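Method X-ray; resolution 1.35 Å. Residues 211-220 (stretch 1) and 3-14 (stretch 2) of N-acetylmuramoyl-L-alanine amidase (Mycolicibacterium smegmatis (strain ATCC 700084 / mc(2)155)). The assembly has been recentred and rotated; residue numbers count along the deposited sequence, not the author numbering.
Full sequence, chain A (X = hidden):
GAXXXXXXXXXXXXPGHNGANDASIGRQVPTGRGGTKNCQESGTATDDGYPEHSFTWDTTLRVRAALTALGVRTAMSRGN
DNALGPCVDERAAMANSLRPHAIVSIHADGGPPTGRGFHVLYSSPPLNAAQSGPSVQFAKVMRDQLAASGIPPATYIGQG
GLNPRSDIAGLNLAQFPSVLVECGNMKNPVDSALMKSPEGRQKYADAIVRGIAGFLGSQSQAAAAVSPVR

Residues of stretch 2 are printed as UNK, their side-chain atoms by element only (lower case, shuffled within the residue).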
# COMPACT_ATOMS: atom_id res chain seq x y z
N GLY A 211 -7.86 9.21 -1.92
CA GLY A 211 -8.11 8.05 -2.77
C GLY A 211 -9.06 7.05 -2.14
O GLY A 211 -9.97 6.53 -2.80
N ILE A 212 -8.84 6.73 -0.86
CA ILE A 212 -9.70 5.77 -0.16
C ILE A 212 -11.12 6.29 -0.07
O ILE A 212 -12.08 5.59 -0.40
CB ILE A 212 -9.12 5.43 1.23
CG1 ILE A 212 -7.77 4.74 1.07
CG2 ILE A 212 -10.12 4.58 2.02
CD1 ILE A 212 -7.07 4.49 2.41
N ALA A 213 -11.28 7.54 0.39
CA ALA A 213 -12.61 8.11 0.57
C ALA A 213 -13.35 8.22 -0.75
O ALA A 213 -14.56 7.95 -0.83
CB ALA A 213 -12.51 9.47 1.25
N GLY A 214 -12.64 8.62 -1.82
CA GLY A 214 -13.27 8.71 -3.12
C GLY A 214 -13.75 7.36 -3.62
O GLY A 214 -14.85 7.25 -4.17
N PHE A 215 -12.94 6.32 -3.42
CA PHE A 215 -13.36 4.98 -3.83
C PHE A 215 -14.53 4.48 -2.99
O PHE A 215 -15.50 3.95 -3.53
CB PHE A 215 -12.19 3.99 -3.76
CG PHE A 215 -12.59 2.57 -4.07
CD1 PHE A 215 -12.98 2.21 -5.35
CD2 PHE A 215 -12.60 1.60 -3.08
CE1 PHE A 215 -13.36 0.90 -5.65
CE2 PHE A 215 -12.97 0.29 -3.36
CZ PHE A 215 -13.36 -0.05 -4.65
N LEU A 216 -14.45 4.63 -1.66
CA LEU A 216 -15.55 4.19 -0.81
C LEU A 216 -16.85 4.88 -1.20
O LEU A 216 -17.91 4.24 -1.25
CB LEU A 216 -15.23 4.47 0.66
CG LEU A 216 -14.11 3.63 1.30
CD1 LEU A 216 -13.92 4.11 2.73
CD2 LEU A 216 -14.41 2.14 1.25
N GLY A 217 -16.79 6.18 -1.48
CA GLY A 217 -17.99 6.90 -1.87
C GLY A 217 -18.56 6.42 -3.19
O GLY A 217 -19.78 6.38 -3.37
N SER A 218 -17.69 6.06 -4.13
CA SER A 218 -18.15 5.55 -5.42
C SER A 218 -18.87 4.22 -5.26
O SER A 218 -19.80 3.93 -6.03
CB SER A 218 -16.96 5.38 -6.36
OG SER A 218 -16.27 4.17 -6.08
N GLN A 219 -18.47 3.41 -4.28
CA GLN A 219 -19.15 2.14 -4.05
C GLN A 219 -20.56 2.32 -3.48
O GLN A 219 -21.39 1.42 -3.63
CB GLN A 219 -18.31 1.21 -3.18
CG GLN A 219 -16.95 0.85 -3.79
CD GLN A 219 -17.07 0.17 -5.15
OE1 GLN A 219 -16.89 0.79 -6.20
NE2 GLN A 219 -17.36 -1.13 -5.14
N SER A 220 -20.84 3.46 -2.85
CA SER A 220 -22.20 3.76 -2.40
C SER A 220 -23.03 4.37 -3.53
O SER A 220 -24.22 4.10 -3.65
CB SER A 220 -22.17 4.71 -1.20
OG SER A 220 -21.42 4.15 -0.13
N UNK A 3 -16.92 12.55 0.63
CA UNK A 3 -18.04 11.75 0.12
C UNK A 3 -18.93 11.27 1.26
O UNK A 3 -18.43 10.97 2.35
c UNK A 3 -15.89 10.88 -0.60
c UNK A 3 -15.65 11.82 0.53
c UNK A 3 -17.35 10.54 -0.53
N UNK A 4 -20.23 11.20 1.02
CA UNK A 4 -21.18 10.77 2.03
C UNK A 4 -21.39 9.26 1.96
O UNK A 4 -20.94 8.58 1.03
o UNK A 4 -23.06 11.27 0.58
c UNK A 4 -22.51 11.50 1.87
N UNK A 5 -22.08 8.73 2.97
CA UNK A 5 -22.40 7.31 3.06
C UNK A 5 -21.16 6.42 3.09
O UNK A 5 -21.19 5.28 2.60
n UNK A 5 -25.73 7.16 2.55
c UNK A 5 -23.40 6.86 1.98
c UNK A 5 -24.69 6.34 2.57
o UNK A 5 -24.75 5.21 3.05
N UNK A 6 -20.07 6.90 3.68
CA UNK A 6 -18.88 6.08 3.86
C UNK A 6 -18.63 5.69 5.31
O UNK A 6 -17.89 4.72 5.54
c UNK A 6 -17.81 6.93 1.76
c UNK A 6 -17.16 7.94 3.96
c UNK A 6 -15.72 8.31 3.66
c UNK A 6 -17.61 6.68 3.23
N UNK A 7 -19.19 6.40 6.29
CA UNK A 7 -19.00 6.00 7.68
C UNK A 7 -19.50 4.58 7.88
O UNK A 7 -20.49 4.16 7.28
c UNK A 7 -19.73 6.97 8.61
N UNK A 8 -18.76 3.81 8.67
CA UNK A 8 -19.09 2.42 8.89
C UNK A 8 -18.46 1.45 7.91
O UNK A 8 -18.37 0.26 8.22
N UNK A 9 -18.02 1.92 6.74
CA UNK A 9 -17.32 1.04 5.82
C UNK A 9 -15.97 0.65 6.41
O UNK A 9 -15.46 1.28 7.33
c UNK A 9 -18.20 1.33 1.08
c UNK A 9 -17.19 1.70 4.44
c UNK A 9 -18.56 1.94 3.79
s UNK A 9 -18.47 2.73 2.16
N UNK A 10 -15.40 -0.44 5.88
CA UNK A 10 -14.26 -1.12 6.49
C UNK A 10 -13.06 -1.05 5.56
O UNK A 10 -13.14 -1.47 4.40
c UNK A 10 -14.60 -2.58 6.81
c UNK A 10 -16.47 -4.04 7.68
c UNK A 10 -15.85 -2.67 7.69
c UNK A 10 -13.41 -3.26 7.45
N UNK A 11 -11.94 -0.55 6.07
CA UNK A 11 -10.68 -0.47 5.33
C UNK A 11 -9.62 -1.25 6.10
O UNK A 11 -9.40 -1.00 7.29
c UNK A 11 -10.24 0.99 5.13
c UNK A 11 -11.29 1.78 4.36
c UNK A 11 -8.87 1.05 4.45
N UNK A 12 -8.95 -2.17 5.41
CA UNK A 12 -7.79 -2.86 5.96
C UNK A 12 -6.52 -2.16 5.46
O UNK A 12 -6.34 -1.99 4.25
c UNK A 12 -7.78 -4.33 5.54
c UNK A 12 -5.50 -5.41 5.50
c UNK A 12 -6.83 -5.63 7.48
c UNK A 12 -5.82 -6.38 8.08
c UNK A 12 -4.65 -6.64 7.39
c UNK A 12 -6.68 -5.13 6.18
c UNK A 12 -4.50 -6.16 6.09
N UNK A 13 -5.66 -1.76 6.40
CA UNK A 13 -4.44 -1.02 6.11
C UNK A 13 -3.23 -1.91 6.37
O UNK A 13 -3.13 -2.53 7.44
c UNK A 13 -5.44 1.28 6.73
c UNK A 13 -5.40 2.35 7.82
c UNK A 13 -4.35 0.23 6.98
c UNK A 13 -5.28 1.90 5.33
N UNK A 14 -2.31 -1.96 5.41
CA UNK A 14 -1.13 -2.82 5.48
C UNK A 14 0.14 -2.00 5.28
O UNK A 14 0.59 -1.79 4.15
o UNK A 14 0.43 -5.12 3.20
c UNK A 14 -1.22 -3.95 4.46
o UNK A 14 0.73 -4.96 5.38
c UNK A 14 0.08 -4.73 4.34
O HOH W 1 -21.09 8.64 -1.88

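Position 3 carries three carbons that close a ring onto the backbone N. The ring lies along the helix, with one of its carbons 3.2 Å from Ala-213 O and its CB 3.9 Å from Gly-217 CA; it is Pro-3. That second approach depends on glycine, because a CB on Gly-217 would fall 2.6 Å from Pro-3 CB, a clash.

Position 4 has one carbon and then one oxygen, pointing away from the helix: Ser-4. Its backbone does the work here, since a water donates to Ser-4 O at 2.9 Å and to Gly-217 O at 3.0 Å, joining two carbonyls that cannot bond to each other directly.

At position 5 two carbons end in one oxygen and one nitrogen, an amide, and the CB lies 4.0 Å from Ser-220 OG; this is Asn-5. Ser-220 uses its main chain: Ser-220 OG donates to Asn-5 O at 3.0 Å, the one direct hydrogen bond across the contact.

Position 6 has four carbons forked at the first, with one arm two carbons long. The short arm packs 3.7 Å from Leu-216 CB and 3.5 Å from Gly-217 N, while the end of the long arm reaches to 4.2 Å from Ala-213 CB, hence Ile-6.

A single carbon at position 7, directed away, gives Ala-7. Position 8 has no side-chain atoms and is Gly-8; at its backbone angles a CB would jam against the preceding carbonyl O. Both occupy the middle of a type II turn, closed by the backbone N of position 9 donating to Ile-6 O at 3.0 Å.

Position 9, an unbranched chain of two carbons, sulfur and carbon, whose last carbon lies 3.9 Å from Leu-216 CD2 and 3.7 Å from Leu-216 O, is Met-9.

Position 10, four carbons forked at the first with one longer arm, points away and is Ile-10. Position 11 has one carbon bearing two others, one of which meets Ile-212 CG2 at 3.8 Å and Leu-216 CD1 at 3.9 Å, so Val-11.

Position 12 holds one carbon and a six-carbon ring, out of the helix's reach: Phe-12. Position 13 has four carbons forked at the second, and one tip comes 4.3 Å from Ile-212 CD1: Leu-13. Position 14 ends in a carbon with two oxygens, Asp-14, satisfied elsewhere in the structure.

The rule is apolar packing closed by sparse polar links. Leu-216 is the hub, covered by Ile-6, Met-9 and Val-11; Gly-217 lets the proline close in, and the Ser-220 hydroxyl and the water tie the loop backbone to Ser-220 and to Gly-217 O.

Stretch 2 3-14: PSNIAGMIVFLD
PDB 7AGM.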